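Local coordinates for enoyl-acyl carrier protein reductase (Uncultured bacterium, PDB 6KIA) that probably reduces the enoyl-acyl carrier protein double bond with NADH, in bacterial fatty acid synthesis, and is associated with resistance to triclosan, at residues A[26-31]-A[74-79]. Residues are numbered along the deposited sequence; the frame is centred on the assembly and turned at random.
With NAI (1,4-dihydronicotinamide adenine dinucleotide), chain D.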
loop_
_atom_site.group_PDB
_atom_site.type_symbol
_atom_site.label_atom_id
_atom_site.label_comp_id
_atom_site.label_asym_id
_atom_site.label_seq_id
_atom_site.Cartn_x
_atom_site.Cartn_y
_atom_site.Cartn_z
ATOM N N GLY A 26 -7.712 8.737 0.089
ATOM C CA GLY A 26 -6.610 8.483 1.006
ATOM C C GLY A 26 -5.797 9.763 1.090
ATOM O O GLY A 26 -6.023 10.685 0.298
ATOM N N GLU A 27 -4.844 9.834 2.025
ATOM C CA GLU A 27 -3.993 11.019 2.130
ATOM C C GLU A 27 -2.645 10.786 1.469
ATOM O O GLU A 27 -2.150 9.661 1.425
ATOM C CB GLU A 27 -3.796 11.435 3.596
ATOM C CG GLU A 27 -5.092 11.878 4.275
ATOM C CD GLU A 27 -4.871 12.472 5.652
ATOM O OE1 GLU A 27 -3.907 12.065 6.349
ATOM O OE2 GLU A 27 -5.633 13.395 6.013
ATOM N N LEU A 28 -2.082 11.864 0.925
ATOM C CA LEU A 28 -0.833 11.830 0.194
ATOM C C LEU A 28 0.320 12.176 1.133
ATOM O O LEU A 28 0.304 13.244 1.772
ATOM C CB LEU A 28 -0.882 12.828 -0.967
ATOM C CG LEU A 28 0.357 12.822 -1.846
ATOM C CD1 LEU A 28 0.455 11.483 -2.587
ATOM C CD2 LEU A 28 0.236 13.979 -2.853
ATOM N N PHE A 29 1.301 11.278 1.239
ATOM C CA PHE A 29 2.498 11.521 2.061
ATOM C C PHE A 29 3.727 11.410 1.196
ATOM O O PHE A 29 3.692 10.729 0.187
ATOM C CB PHE A 29 2.614 10.517 3.210
ATOM C CG PHE A 29 1.502 10.618 4.204
ATOM C CD1 PHE A 29 1.498 11.623 5.150
ATOM C CD2 PHE A 29 0.458 9.710 4.194
ATOM C CE1 PHE A 29 0.465 11.721 6.067
ATOM C CE2 PHE A 29 -0.574 9.802 5.120
ATOM C CZ PHE A 29 -0.569 10.811 6.048
ATOM N N GLY A 30 4.820 12.037 1.620
ATOM C CA GLY A 30 6.091 11.827 0.948
ATOM C C GLY A 30 6.419 10.345 0.963
ATOM O O GLY A 30 6.157 9.664 1.967
ATOM N N ARG A 31 6.962 9.874 -0.160
ATOM C CA ARG A 31 7.350 8.470 -0.422
ATOM C C ARG A 31 6.142 7.566 -0.692
ATOM O O ARG A 31 6.305 6.398 -1.058
ATOM C CB ARG A 31 8.185 7.916 0.741
ATOM C CG ARG A 31 9.357 8.813 1.105
ATOM C CD ARG A 31 9.901 8.489 2.483
ATOM N NE ARG A 31 10.518 7.182 2.583
ATOM C CZ ARG A 31 10.302 6.324 3.580
ATOM N NH1 ARG A 31 10.939 5.167 3.589
ATOM N NH2 ARG A 31 9.452 6.613 4.555
ATOM N N GLU A 74 -4.185 21.139 0.973
ATOM C CA GLU A 74 -4.544 21.354 -0.425
ATOM C C GLU A 74 -3.320 21.697 -1.280
ATOM O O GLU A 74 -3.239 21.304 -2.453
ATOM C CB GLU A 74 -5.620 22.452 -0.546
ATOM C CG GLU A 74 -6.984 22.020 -0.020
ATOM C CD GLU A 74 -8.093 23.033 -0.280
ATOM O OE1 GLU A 74 -7.787 24.233 -0.441
ATOM O OE2 GLU A 74 -9.282 22.631 -0.305
ATOM N N ALA A 75 -2.369 22.429 -0.705
ATOM C CA ALA A 75 -1.149 22.744 -1.445
ATOM C C ALA A 75 -0.314 21.478 -1.635
ATOM O O ALA A 75 0.322 21.283 -2.668
ATOM C CB ALA A 75 -0.350 23.800 -0.738
ATOM N N ASN A 76 -0.331 20.623 -0.619
ATOM C CA ASN A 76 0.393 19.362 -0.684
ATOM C C ASN A 76 -0.199 18.411 -1.724
ATOM O O ASN A 76 0.531 17.704 -2.425
ATOM C CB ASN A 76 0.381 18.682 0.679
ATOM C CG ASN A 76 0.960 17.279 0.629
ATOM O OD1 ASN A 76 2.132 17.101 0.302
ATOM N ND2 ASN A 76 0.147 16.280 0.968
ATOM N N LEU A 77 -1.527 18.391 -1.810
ATOM C CA LEU A 77 -2.218 17.558 -2.786
ATOM C C LEU A 77 -2.167 18.157 -4.195
ATOM O O LEU A 77 -2.063 17.442 -5.195
ATOM C CB LEU A 77 -3.678 17.357 -2.360
ATOM C CG LEU A 77 -4.540 16.522 -3.308
ATOM C CD1 LEU A 77 -4.199 15.066 -3.155
ATOM C CD2 LEU A 77 -6.028 16.753 -3.068
ATOM N N GLY A 78 -2.257 19.482 -4.268
ATOM C CA GLY A 78 -2.368 20.192 -5.533
ATOM C C GLY A 78 -3.787 20.190 -6.076
ATOM O O GLY A 78 -4.022 20.077 -7.280
ATOM N N GLY A 79 -4.743 20.350 -5.169
ATOM C CA GLY A 79 -6.144 20.370 -5.525
ATOM C C GLY A 79 -7.001 20.563 -4.292
ATOM O O GLY A 79 -6.495 20.692 -3.180
HETATM P PA NAI D . 1.492 5.699 3.013
HETATM O O1A NAI D . 2.017 6.872 2.244
HETATM O O2A NAI D . 1.687 5.720 4.517
HETATM O O5B NAI D . -0.041 5.536 2.625
HETATM C C5B NAI D . -0.951 5.008 3.569
HETATM C C4B NAI D . -2.341 5.461 3.027
HETATM O O4B NAI D . -3.380 4.782 3.958
HETATM C C3B NAI D . -2.521 6.731 3.103
HETATM O O3B NAI D . -3.246 7.270 1.923
HETATM C C2B NAI D . -3.421 6.949 4.474
HETATM O O2B NAI D . -4.070 8.272 4.429
HETATM C C1B NAI D . -4.235 5.952 4.459
HETATM N N9A NAI D . -4.594 5.519 5.825
HETATM C C8A NAI D . -3.921 4.964 6.848
HETATM N N7A NAI D . -4.770 4.797 7.860
HETATM C C5A NAI D . -5.984 5.243 7.459
HETATM C C6A NAI D . -7.168 5.273 8.180
HETATM N N6A NAI D . -7.527 4.871 9.511
HETATM N N1A NAI D . -8.263 5.770 7.580
HETATM C C2A NAI D . -8.194 6.241 6.296
HETATM N N3A NAI D . -7.009 6.207 5.577
HETATM C C4A NAI D . -5.896 5.700 6.194
HETATM O O3 NAI D . 2.196 4.290 2.507
HETATM P PN NAI D . 1.965 3.458 1.144
HETATM O O1N NAI D . 2.236 4.322 -0.048
HETATM O O2N NAI D . 2.923 2.286 1.285
HETATM O O5D NAI D . 0.451 2.958 1.147
HETATM C C5D NAI D . -0.431 3.256 0.077
HETATM C C4D NAI D . -1.014 1.920 -0.435
HETATM O O4D NAI D . -0.053 1.241 -1.031
HETATM C C3D NAI D . -1.470 1.047 0.732
HETATM O O3D NAI D . -2.735 0.516 0.523
HETATM C C2D NAI D . -0.425 -0.090 0.688
HETATM O O2D NAI D . -0.958 -1.264 1.397
HETATM C C1D NAI D . -0.208 -0.268 -0.588
HETATM N N1N NAI D . 1.038 -0.976 -0.880
HETATM C C2N NAI D . 2.217 -0.679 -0.230
HETATM C C3N NAI D . 3.370 -1.427 -0.501
HETATM C C7N NAI D . 4.701 -1.099 0.175
HETATM O O7N NAI D . 5.615 -1.920 0.190
HETATM N N7N NAI D . 4.867 0.175 0.778
HETATM C C4N NAI D . 3.367 -2.456 -1.432
HETATM C C5N NAI D . 2.178 -2.715 -2.124
HETATM C C6N NAI D . 1.024 -1.977 -1.838
#
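L28 and L77 are the closest backbone pair, their CA atoms 6.6 Å apart, where the extended loop 26-31 passes the last turn of helix 67-77. One polar bond joins the two: ND2 of N76 donates to the backbone O of L28 over 3.1 Å, with an N-H...O angle of 148°. The oxygen lies almost in the amide plane of N76, whereas ND2 comes in tilted above the carbonyl plane of L28, 38° out of it. With chi1 of 172°, the N76 side chain runs out opposite its own backbone N, which puts the amide on the side of the loop. Beside this bond CD2 of L28 reaches the helix backbone, 3.8 Å from O of N76, and makes the apolar touch with CA of L77 at 4.3 Å. L28 also packs on A34 and N35 of helix 34-43, and L77 on I38, so the two leucines share that helix as a neighbour. Loop 26-31 follows strand 21-25 of the parallel core, the position of the dinucleotide-binding turn in a Rossmann-type fold, and its other flank holds the NADH. There E27 grips the adenosine ribose twice through its backbone, N donating to O2B at 3.0 Å and O accepting from O3B at 2.7 Å. F29, whose CB points away from the helix, brings its ring edge to the cofactor, CD2 lying 3.8 Å from the phosphate oxygen O1A.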